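Putative glycosidase ph117-related (PDB 5A7V) probably acts as a family GH130 mannoside-processing enzyme, a glycosidase or phosphorylase, and holds mannose in its pocket. Local coordinates at residues I173-N178 with D241-T246; K356-L361 with I374-K379. One frame throughout, in Å; residues are numbered along the deposited sequence. Where two conformers were deposited one is given.

Followed from the N terminus, the chain reaches contact 1 first. Strand 169-176 belongs to the antiparallel sheet built from 143-151 to 183-187; some sixty residues later the loop 241-246 comes back against it, after the chain has entered the next sheet through strands 205-212, 225-229 and 235-239. This contact therefore closes a long excursion and ties two consecutive sheets. Contact 2 opens only after contact 1 has closed, so the two are in series and neither nests nor crosses. It is local, joining 356-361 to 374-379 across the hairpin of strands 358-365 and 369-375 in the last sheet. The centres of the two contacts lie about 28 Å apart.

Contact 1 of 2, residues I173-N178 with D241-T246; sequences IATSRN and DLVNWT. With SO4 (sulfate ion), chain H.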
ATOM      1  N   ILE A 173       2.889  -0.136 -13.899  1.00  9.37           N
ATOM      2  CA  ILE A 173       1.440   0.100 -14.028  1.00  9.40           C
ATOM      3  C   ILE A 173       0.805  -1.045 -14.822  1.00  9.65           C
ATOM      4  O   ILE A 173       1.370  -1.484 -15.858  1.00 10.60           O
ATOM      5  CB  ILE A 173       1.116   1.446 -14.730  1.00 10.03           C
ATOM      6  CG1 ILE A 173       1.886   2.634 -14.159  1.00 10.52           C
ATOM      7  CG2 ILE A 173      -0.377   1.682 -14.736  1.00 11.04           C
ATOM      8  CD1 ILE A 173       1.533   2.984 -12.705  1.00 11.52           C
ATOM      9  N   ALA A 174      -0.337  -1.486 -14.354  1.00  9.33           N
ATOM     10  CA  ALA A 174      -1.197  -2.405 -15.151  1.00  9.65           C
ATOM     11  C   ALA A 174      -2.621  -1.895 -15.054  1.00  9.80           C
ATOM     12  O   ALA A 174      -3.010  -1.234 -14.102  1.00 10.17           O
ATOM     13  CB  ALA A 174      -1.106  -3.835 -14.611  1.00  9.90           C
ATOM     14  N   THR A 175      -3.407  -2.188 -16.119  1.00 10.83           N
ATOM     15  CA  THR A 175      -4.788  -1.745 -16.150  1.00 10.68           C
ATOM     16  C   THR A 175      -5.745  -2.870 -16.511  1.00 10.49           C
ATOM     17  O   THR A 175      -5.345  -3.869 -17.146  1.00 12.89           O
ATOM     18  CB  THR A 175      -5.013  -0.568 -17.136  1.00 11.79           C
ATOM     19  OG1 THR A 175      -4.738  -0.985 -18.465  1.00 14.13           O
ATOM     20  CG2 THR A 175      -4.112   0.631 -16.789  1.00 12.86           C
ATOM     21  N   SER A 176      -6.982  -2.712 -16.087  1.00 10.79           N
ATOM     22  CA  SER A 176      -8.031  -3.743 -16.306  0.50 11.68           C
ATOM     23  C   SER A 176      -9.405  -3.124 -16.142  1.00 12.50           C
ATOM     24  O   SER A 176      -9.560  -2.170 -15.376  1.00 13.93           O
ATOM     25  CB  SER A 176      -7.862  -4.893 -15.286  0.50 12.40           C
ATOM     26  OG  SER A 176      -8.902  -5.861 -15.386  0.50 12.33           O
ATOM     27  N   ARG A 177     -10.408  -3.691 -16.818  1.00 13.41           N
ATOM     28  CA  ARG A 177     -11.795  -3.311 -16.540  1.00 14.73           C
ATOM     29  C   ARG A 177     -12.494  -4.263 -15.551  1.00 15.91           C
ATOM     30  O   ARG A 177     -13.511  -3.907 -14.958  1.00 18.75           O
ATOM     31  CB  ARG A 177     -12.613  -3.201 -17.847  1.00 17.26           C
ATOM     32  CG  ARG A 177     -12.053  -2.100 -18.740  1.00 20.99           C
ATOM     33  CD  ARG A 177     -13.033  -1.663 -19.776  1.00 23.22           C
ATOM     34  NE  ARG A 177     -14.159  -0.993 -19.158  1.00 25.60           N
ATOM     35  CZ  ARG A 177     -14.192   0.280 -18.777  1.00 26.53           C
ATOM     36  NH1 ARG A 177     -13.157   1.115 -18.961  1.00 31.25           N
ATOM     37  NH2 ARG A 177     -15.287   0.702 -18.200  1.00 29.32           N
ATOM     38  N   ASN A 178     -11.966  -5.463 -15.366  1.00 16.25           N
ATOM     39  CA  ASN A 178     -12.639  -6.464 -14.569  1.00 16.97           C
ATOM     40  C   ASN A 178     -11.794  -7.102 -13.447  1.00 16.77           C
ATOM     41  O   ASN A 178     -12.267  -8.039 -12.812  1.00 18.98           O
ATOM     42  CB  ASN A 178     -13.224  -7.539 -15.498  1.00 19.29           C
ATOM     43  CG  ASN A 178     -12.156  -8.388 -16.155  1.00 18.53           C
ATOM     44  OD1 ASN A 178     -10.939  -8.235 -15.898  1.00 19.23           O
ATOM     45  ND2 ASN A 178     -12.597  -9.283 -17.050  1.00 24.53           N
ATOM     46  N   ASP A 241      -2.099  10.017 -19.154  1.00 12.83           N
ATOM     47  CA  ASP A 241      -2.649   8.771 -19.678  1.00 14.03           C
ATOM     48  C   ASP A 241      -2.711   7.629 -18.679  1.00 13.42           C
ATOM     49  O   ASP A 241      -3.099   6.527 -19.073  1.00 14.69           O
ATOM     50  CB  ASP A 241      -1.878   8.363 -20.949  1.00 14.80           C
ATOM     51  CG  ASP A 241      -0.388   8.052 -20.700  1.00 14.28           C
ATOM     52  OD1 ASP A 241      -0.013   7.892 -19.504  1.00 13.51           O
ATOM     53  OD2 ASP A 241       0.400   7.919 -21.685  1.00 17.37           O
ATOM     54  N   LEU A 242      -2.356   7.886 -17.409  1.00 11.75           N
ATOM     55  CA  LEU A 242      -2.385   6.924 -16.301  1.00 12.43           C
ATOM     56  C   LEU A 242      -1.317   5.844 -16.339  1.00 11.22           C
ATOM     57  O   LEU A 242      -1.135   5.147 -15.329  1.00 11.73           O
ATOM     58  CB  LEU A 242      -3.769   6.286 -16.080  1.00 13.83           C
ATOM     59  CG  LEU A 242      -4.822   7.300 -15.633  1.00 17.43           C
ATOM     60  CD1 LEU A 242      -6.205   6.775 -15.923  1.00 21.59           C
ATOM     61  CD2 LEU A 242      -4.669   7.615 -14.136  1.00 22.93           C
ATOM     62  N   VAL A 243      -0.509   5.798 -17.387  1.00 11.01           N
ATOM     63  CA  VAL A 243       0.502   4.753 -17.549  1.00 11.97           C
ATOM     64  C   VAL A 243       1.913   5.307 -17.634  1.00 10.96           C
ATOM     65  O   VAL A 243       2.826   4.704 -17.059  1.00 12.15           O
ATOM     66  CB  VAL A 243       0.176   3.784 -18.724  1.00 12.80           C
ATOM     67  CG1 VAL A 243      -1.123   3.082 -18.424  1.00 12.91           C
ATOM     68  CG2 VAL A 243       0.079   4.461 -20.093  1.00 12.36           C
ATOM     69  N   ASN A 244       2.096   6.449 -18.318  1.00 11.85           N
ATOM     70  CA  ASN A 244       3.395   7.132 -18.377  1.00 11.40           C
ATOM     71  C   ASN A 244       3.383   8.305 -17.398  1.00 11.23           C
ATOM     72  O   ASN A 244       2.611   9.255 -17.549  1.00 12.51           O
ATOM     73  CB  ASN A 244       3.693   7.615 -19.804  1.00 12.31           C
ATOM     74  CG  ASN A 244       3.809   6.466 -20.779  1.00 13.86           C
ATOM     75  OD1 ASN A 244       4.697   5.605 -20.648  1.00 14.85           O
ATOM     76  ND2 ASN A 244       2.916   6.415 -21.748  1.00 15.16           N
ATOM     77  N   TRP A 245       4.247   8.219 -16.386  1.00 10.99           N
ATOM     78  CA  TRP A 245       4.298   9.214 -15.290  1.00 10.93           C
ATOM     79  C   TRP A 245       5.587  10.017 -15.350  1.00 10.40           C
ATOM     80  O   TRP A 245       6.652   9.469 -15.655  1.00 11.74           O
ATOM     81  CB  TRP A 245       4.164   8.465 -13.935  1.00  9.82           C
ATOM     82  CG  TRP A 245       2.810   7.851 -13.753  1.00  9.96           C
ATOM     83  CD1 TRP A 245       2.375   6.606 -14.218  1.00  9.31           C
ATOM     84  CD2 TRP A 245       1.659   8.465 -13.130  1.00  9.96           C
ATOM     85  NE1 TRP A 245       1.060   6.445 -13.908  1.00 10.79           N
ATOM     86  CE2 TRP A 245       0.581   7.550 -13.241  1.00 10.00           C
ATOM     87  CE3 TRP A 245       1.430   9.701 -12.490  1.00 10.29           C
ATOM     88  CZ2 TRP A 245      -0.676   7.812 -12.715  1.00  9.76           C
ATOM     89  CZ3 TRP A 245       0.175   9.974 -12.026  1.00  9.92           C
ATOM     90  CH2 TRP A 245      -0.874   9.047 -12.141  1.00 10.14           C
ATOM     91  N   THR A 246       5.479  11.319 -15.036  1.00 11.21           N
ATOM     92  CA  THR A 246       6.594  12.246 -15.090  1.00 11.74           C
ATOM     93  C   THR A 246       6.877  12.738 -13.672  1.00 11.17           C
ATOM     94  O   THR A 246       6.066  13.469 -13.108  1.00 11.93           O
ATOM     95  CB  THR A 246       6.261  13.397 -16.042  1.00 12.48           C
ATOM     96  OG1 THR A 246       5.997  12.874 -17.350  1.00 16.11           O
ATOM     97  CG2 THR A 246       7.399  14.414 -16.092  1.00 14.76           C
TER
HETATM   98  S   SO4 H1389     -17.086  -2.757 -17.969  1.00 50.32           S
HETATM   99  O1  SO4 H1389     -18.522  -2.966 -18.299  1.00 58.56           O
HETATM  100  O2  SO4 H1389     -16.330  -2.733 -19.245  1.00 58.05           O
HETATM  101  O3  SO4 H1389     -16.537  -3.870 -17.149  1.00 58.05           O
HETATM  102  O4  SO4 H1389     -16.922  -1.476 -17.236  1.00 53.30           O
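Ile-173 makes most of the apolar contact, reaching from strand 169-176 into the loop 241-246. Its CG2, set anti to the backbone N, lies 4.0 Å from Val-243 CG1 and also rests on the carbonyl oxygen of Leu-242. The other branch runs to the indole: Ile-173 CD1 comes within 3.7 Å of Trp-245 NE1, the two side chains crossing at about a right angle and the methyl meeting the indole obliquely. Thr-175 adds its CG2 methyl against Val-243 CG1.

No hydrogen bond joins the segments; the polar bonds shape each one separately. Asp-241 OD1 takes two backbone N-H groups, Val-243 N from above the carboxylate plane and Asn-244 N at 2.8 Å on the syn side, an Asx turn and Asx motif together. Its OD2 receives Asn-244 ND2. Trp-245 NE1 gives a weak bond to Leu-242 O.

Just past the end of the strand, a sulfate, probably from the crystallisation liquor, sits at the edge of the Arg-177 guanidinium, with NE to O2 at 2.8 Å and NH2 to O4 at 2.9 Å.

Leu-242 also touches Val-158 and Tyr-225, on strands of the two sheets, which is the packing of neighbouring blades in the five-bladed beta-propeller of GH130 enzymes.

Contact 2 of 2, residues K356-L361 with I374-K379; sequences KDKWYL and IYNPKK
Trp-359 and Tyr-375 meet on one face of the hairpin, their ring planes nearly parallel but stepped, not coplanar. The tyrosine ring and the five-membered ring of the indole meet rim to rim, planes 7° apart and centroids 5.8 Å from each other, so neither lies over the other. The closest atoms are Trp-359 CD1 and Tyr-375 CD2, at 3.6 Å. Tyr-375 swings its ring back over the chain that follows, chi1 162° placing CG opposite the backbone N, and the N of Pro-377 lies over one face, nearer the ring's edge than its centre. Phe-39 meets Trp-359 edge-to-face and touches Tyr-375 as well.

Beneath the rings the two residues form an antiparallel hydrogen-bonded pair, each N-H bonded to the other's carbonyl oxygen at 2.9 Å between N and O. This is the hairpin of strands 358-365 and 369-375, in the last blade along the chain of what is, in this family, a five-bladed beta-propeller; on its outer side Ile-374 is hydrogen-bonded through its backbone to Glu-43, from early in the chain.

Tyr-360 and Ile-374, the adjacent non-hydrogen-bonded pair, run alongside each other on the other face. Ile-374 CG1 makes an off-centre CH-pi contact, 4.3 Å from the centroid of the Tyr-360 ring, while Ile-374 CD1 touches Tyr-360 CE2.

The Lys-358 side chain crosses the Asn-376 amide obliquely, CE lying 3.6 Å from ND2, and then bends at its last torsion (chi4 74°) to bring NZ to the carbonyl oxygen of Lys-356. Asn-376 OD1 accepts Lys-378 N from above its carbonyl plane, an Asx turn within the type I turn from Asn-376 to Lys-379. A water links that same OD1, at 2.7 Å, to the carbonyl oxygen of Asp-357.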
ATOM      1  N   LYS A 356     -20.381   0.775   2.382  1.00 14.08           N
ATOM      2  CA  LYS A 356     -21.377   0.848   3.461  1.00 15.78           C
ATOM      3  C   LYS A 356     -21.162   2.063   4.390  1.00 13.82           C
ATOM      4  O   LYS A 356     -21.359   1.989   5.610  1.00 16.17           O
ATOM      5  CB  LYS A 356     -21.420  -0.473   4.246  1.00 19.72           C
ATOM      6  CG  LYS A 356     -21.798  -1.638   3.358  1.00 23.31           C
ATOM      7  CD  LYS A 356     -21.927  -2.919   4.163  1.00 28.10           C
ATOM      8  CE  LYS A 356     -22.461  -4.054   3.298  1.00 36.73           C
ATOM      9  NZ  LYS A 356     -22.609  -5.344   4.060  1.00 41.61           N
ATOM     10  N   ASP A 357     -20.725   3.176   3.794  1.00 12.69           N
ATOM     11  CA  ASP A 357     -20.468   4.441   4.509  1.00 13.59           C
ATOM     12  C   ASP A 357     -19.347   4.367   5.552  1.00 12.24           C
ATOM     13  O   ASP A 357     -19.288   5.243   6.420  1.00 13.88           O
ATOM     14  CB  ASP A 357     -21.766   5.031   5.086  1.00 15.68           C
ATOM     15  CG  ASP A 357     -22.768   5.432   4.024  1.00 22.73           C
ATOM     16  OD1 ASP A 357     -22.482   5.490   2.824  1.00 23.58           O
ATOM     17  OD2 ASP A 357     -23.870   5.762   4.431  1.00 37.17           O
ATOM     18  N   LYS A 358     -18.461   3.391   5.390  1.00 11.50           N
ATOM     19  CA  LYS A 358     -17.312   3.259   6.292  1.00 11.90           C
ATOM     20  C   LYS A 358     -16.051   3.076   5.476  1.00 11.21           C
ATOM     21  O   LYS A 358     -16.075   2.723   4.283  1.00 13.02           O
ATOM     22  CB  LYS A 358     -17.523   2.066   7.249  1.00 13.54           C
ATOM     23  CG  LYS A 358     -18.776   2.190   8.097  1.00 14.00           C
ATOM     24  CD  LYS A 358     -19.057   1.002   8.984  1.00 16.08           C
ATOM     25  CE  LYS A 358     -20.514   0.949   9.343  1.00 23.20           C
ATOM     26  NZ  LYS A 358     -21.355   0.488   8.161  1.00 25.45           N
ATOM     27  N   TRP A 359     -14.899   3.269   6.107  1.00 10.35           N
ATOM     28  CA  TRP A 359     -13.627   3.063   5.486  1.00 10.20           C
ATOM     29  C   TRP A 359     -12.991   1.763   5.951  1.00  9.77           C
ATOM     30  O   TRP A 359     -12.625   1.616   7.145  1.00 11.36           O
ATOM     31  CB  TRP A 359     -12.677   4.215   5.762  1.00  9.58           C
ATOM     32  CG  TRP A 359     -13.010   5.497   4.997  1.00 10.38           C
ATOM     33  CD1 TRP A 359     -13.618   6.636   5.464  1.00 10.58           C
ATOM     34  CD2 TRP A 359     -12.696   5.741   3.608  1.00  9.64           C
ATOM     35  NE1 TRP A 359     -13.683   7.569   4.445  1.00 10.61           N
ATOM     36  CE2 TRP A 359     -13.106   7.053   3.309  1.00 10.15           C
ATOM     37  CE3 TRP A 359     -12.037   4.997   2.621  1.00  9.84           C
ATOM     38  CZ2 TRP A 359     -12.883   7.632   2.056  1.00 11.81           C
ATOM     39  CZ3 TRP A 359     -11.848   5.551   1.373  1.00 11.06           C
ATOM     40  CH2 TRP A 359     -12.278   6.863   1.093  1.00 12.20           C
ATOM     41  N   TYR A 360     -12.802   0.820   5.036  1.00  9.85           N
ATOM     42  CA  TYR A 360     -12.179  -0.475   5.275  1.00  9.51           C
ATOM     43  C   TYR A 360     -10.724  -0.410   4.849  1.00  9.75           C
ATOM     44  O   TYR A 360     -10.424  -0.111   3.707  1.00 12.31           O
ATOM     45  CB  TYR A 360     -12.908  -1.578   4.502  1.00 10.27           C
ATOM     46  CG  TYR A 360     -14.301  -1.871   5.008  1.00  9.90           C
ATOM     47  CD1 TYR A 360     -15.364  -1.005   4.777  1.00 11.70           C
ATOM     48  CD2 TYR A 360     -14.594  -3.047   5.684  1.00 12.15           C
ATOM     49  CE1 TYR A 360     -16.635  -1.281   5.279  1.00 12.52           C
ATOM     50  CE2 TYR A 360     -15.870  -3.329   6.136  1.00 13.50           C
ATOM     51  CZ  TYR A 360     -16.894  -2.444   5.942  1.00 13.35           C
ATOM     52  OH  TYR A 360     -18.184  -2.729   6.415  1.00 16.63           O
ATOM     53  N   LEU A 361      -9.810  -0.642   5.806  1.00  9.46           N
ATOM     54  CA  LEU A 361      -8.357  -0.587   5.604  1.00 10.03           C
ATOM     55  C   LEU A 361      -7.799  -1.988   5.535  1.00  9.83           C
ATOM     56  O   LEU A 361      -8.133  -2.812   6.416  1.00 11.25           O
ATOM     57  CB  LEU A 361      -7.757   0.159   6.802  1.00 10.44           C
ATOM     58  CG  LEU A 361      -6.245   0.393   6.781  1.00 10.90           C
ATOM     59  CD1 LEU A 361      -5.810   1.335   5.694  1.00 11.87           C
ATOM     60  CD2 LEU A 361      -5.834   0.915   8.140  1.00 11.53           C
ATOM     61  N   ILE A 374     -11.592  -1.110  10.460  1.00  9.60           N
ATOM     62  CA  ILE A 374     -12.687  -0.246   9.964  1.00 10.32           C
ATOM     63  C   ILE A 374     -12.681   1.085  10.703  1.00  9.97           C
ATOM     64  O   ILE A 374     -12.714   1.116  11.947  1.00 11.26           O
ATOM     65  CB  ILE A 374     -14.070  -0.911  10.121  1.00 12.74           C
ATOM     66  CG1 ILE A 374     -14.115  -2.292   9.481  1.00 14.18           C
ATOM     67  CG2 ILE A 374     -15.164   0.010   9.538  1.00 14.06           C
ATOM     68  CD1 ILE A 374     -15.391  -3.069   9.754  1.00 16.39           C
ATOM     69  N   TYR A 375     -12.689   2.187   9.948  1.00  9.80           N
ATOM     70  CA  TYR A 375     -12.955   3.530  10.461  1.00 10.79           C
ATOM     71  C   TYR A 375     -14.394   3.861  10.082  1.00  9.43           C
ATOM     72  O   TYR A 375     -14.732   3.957   8.878  1.00 10.48           O
ATOM     73  CB  TYR A 375     -11.976   4.550   9.878  1.00 10.37           C
ATOM     74  CG  TYR A 375     -12.391   5.995   9.986  1.00  9.66           C
ATOM     75  CD1 TYR A 375     -12.860   6.531  11.178  1.00  9.77           C
ATOM     76  CD2 TYR A 375     -12.313   6.840   8.862  1.00 10.18           C
ATOM     77  CE1 TYR A 375     -13.227   7.869  11.253  1.00  9.50           C
ATOM     78  CE2 TYR A 375     -12.677   8.160   8.947  1.00 10.83           C
ATOM     79  CZ  TYR A 375     -13.158   8.685  10.101  1.00 10.23           C
ATOM     80  OH  TYR A 375     -13.473  10.005  10.144  1.00 11.86           O
ATOM     81  N   ASN A 376     -15.261   4.029  11.064  1.00  9.80           N
ATOM     82  CA  ASN A 376     -16.647   4.403  10.849  1.00 10.77           C
ATOM     83  C   ASN A 376     -16.797   5.892  11.203  1.00 10.78           C
ATOM     84  O   ASN A 376     -16.825   6.253  12.381  1.00 10.99           O
ATOM     85  CB  ASN A 376     -17.594   3.568  11.719  1.00 12.17           C
ATOM     86  CG  ASN A 376     -19.045   3.911  11.482  1.00 12.57           C
ATOM     87  OD1 ASN A 376     -19.352   4.866  10.754  1.00 13.94           O
ATOM     88  ND2 ASN A 376     -19.932   3.157  12.092  1.00 14.96           N
ATOM     89  N   PRO A 377     -16.915   6.782  10.196  1.00 10.69           N
ATOM     90  CA  PRO A 377     -17.049   8.215  10.529  1.00 11.22           C
ATOM     91  C   PRO A 377     -18.231   8.544  11.472  1.00 10.94           C
ATOM     92  O   PRO A 377     -18.175   9.513  12.202  1.00 11.71           O
ATOM     93  CB  PRO A 377     -17.233   8.862   9.142  1.00 12.49           C
ATOM     94  CG  PRO A 377     -16.587   7.915   8.188  1.00 13.69           C
ATOM     95  CD  PRO A 377     -16.870   6.543   8.728  1.00 11.44           C
ATOM     96  N   LYS A 378     -19.303   7.749  11.424  1.00 11.80           N
ATOM     97  CA  LYS A 378     -20.477   7.927  12.266  0.50 12.72           C
ATOM     98  C   LYS A 378     -20.233   7.478  13.704  1.00 12.89           C
ATOM     99  O   LYS A 378     -20.938   7.907  14.617  1.00 15.02           O
ATOM    100  CB  LYS A 378     -21.676   7.166  11.669  0.50 12.75           C
ATOM    101  CG  LYS A 378     -22.132   7.802  10.329  0.50 13.44           C
ATOM    102  CD  LYS A 378     -23.374   7.100   9.770  0.50 17.49           C
ATOM    103  CE  LYS A 378     -23.629   7.405   8.293  0.50 20.50           C
ATOM    104  NZ  LYS A 378     -24.974   6.883   7.865  0.50 25.62           N
ATOM    105  N   LYS A 379     -19.233   6.604  13.892  1.00 12.74           N
ATOM    106  CA  LYS A 379     -18.940   6.034  15.237  1.00 12.50           C
ATOM    107  C   LYS A 379     -17.415   5.824  15.345  1.00 11.62           C
ATOM    108  O   LYS A 379     -16.925   4.690  15.386  1.00 13.62           O
ATOM    109  CB  LYS A 379     -19.695   4.733  15.467  1.00 14.45           C
ATOM    110  CG  LYS A 379     -21.217   4.832  15.337  1.00 18.58           C
ATOM    111  CD  LYS A 379     -21.922   3.521  15.726  1.00 26.34           C
ATOM    112  CE  LYS A 379     -23.423   3.626  15.542  1.00 33.63           C
ATOM    113  NZ  LYS A 379     -24.053   2.326  15.886  1.00 39.98           N
TER
HETATM  114  O   HOH W   1     -21.000   5.173   8.587  1.00 18.59           O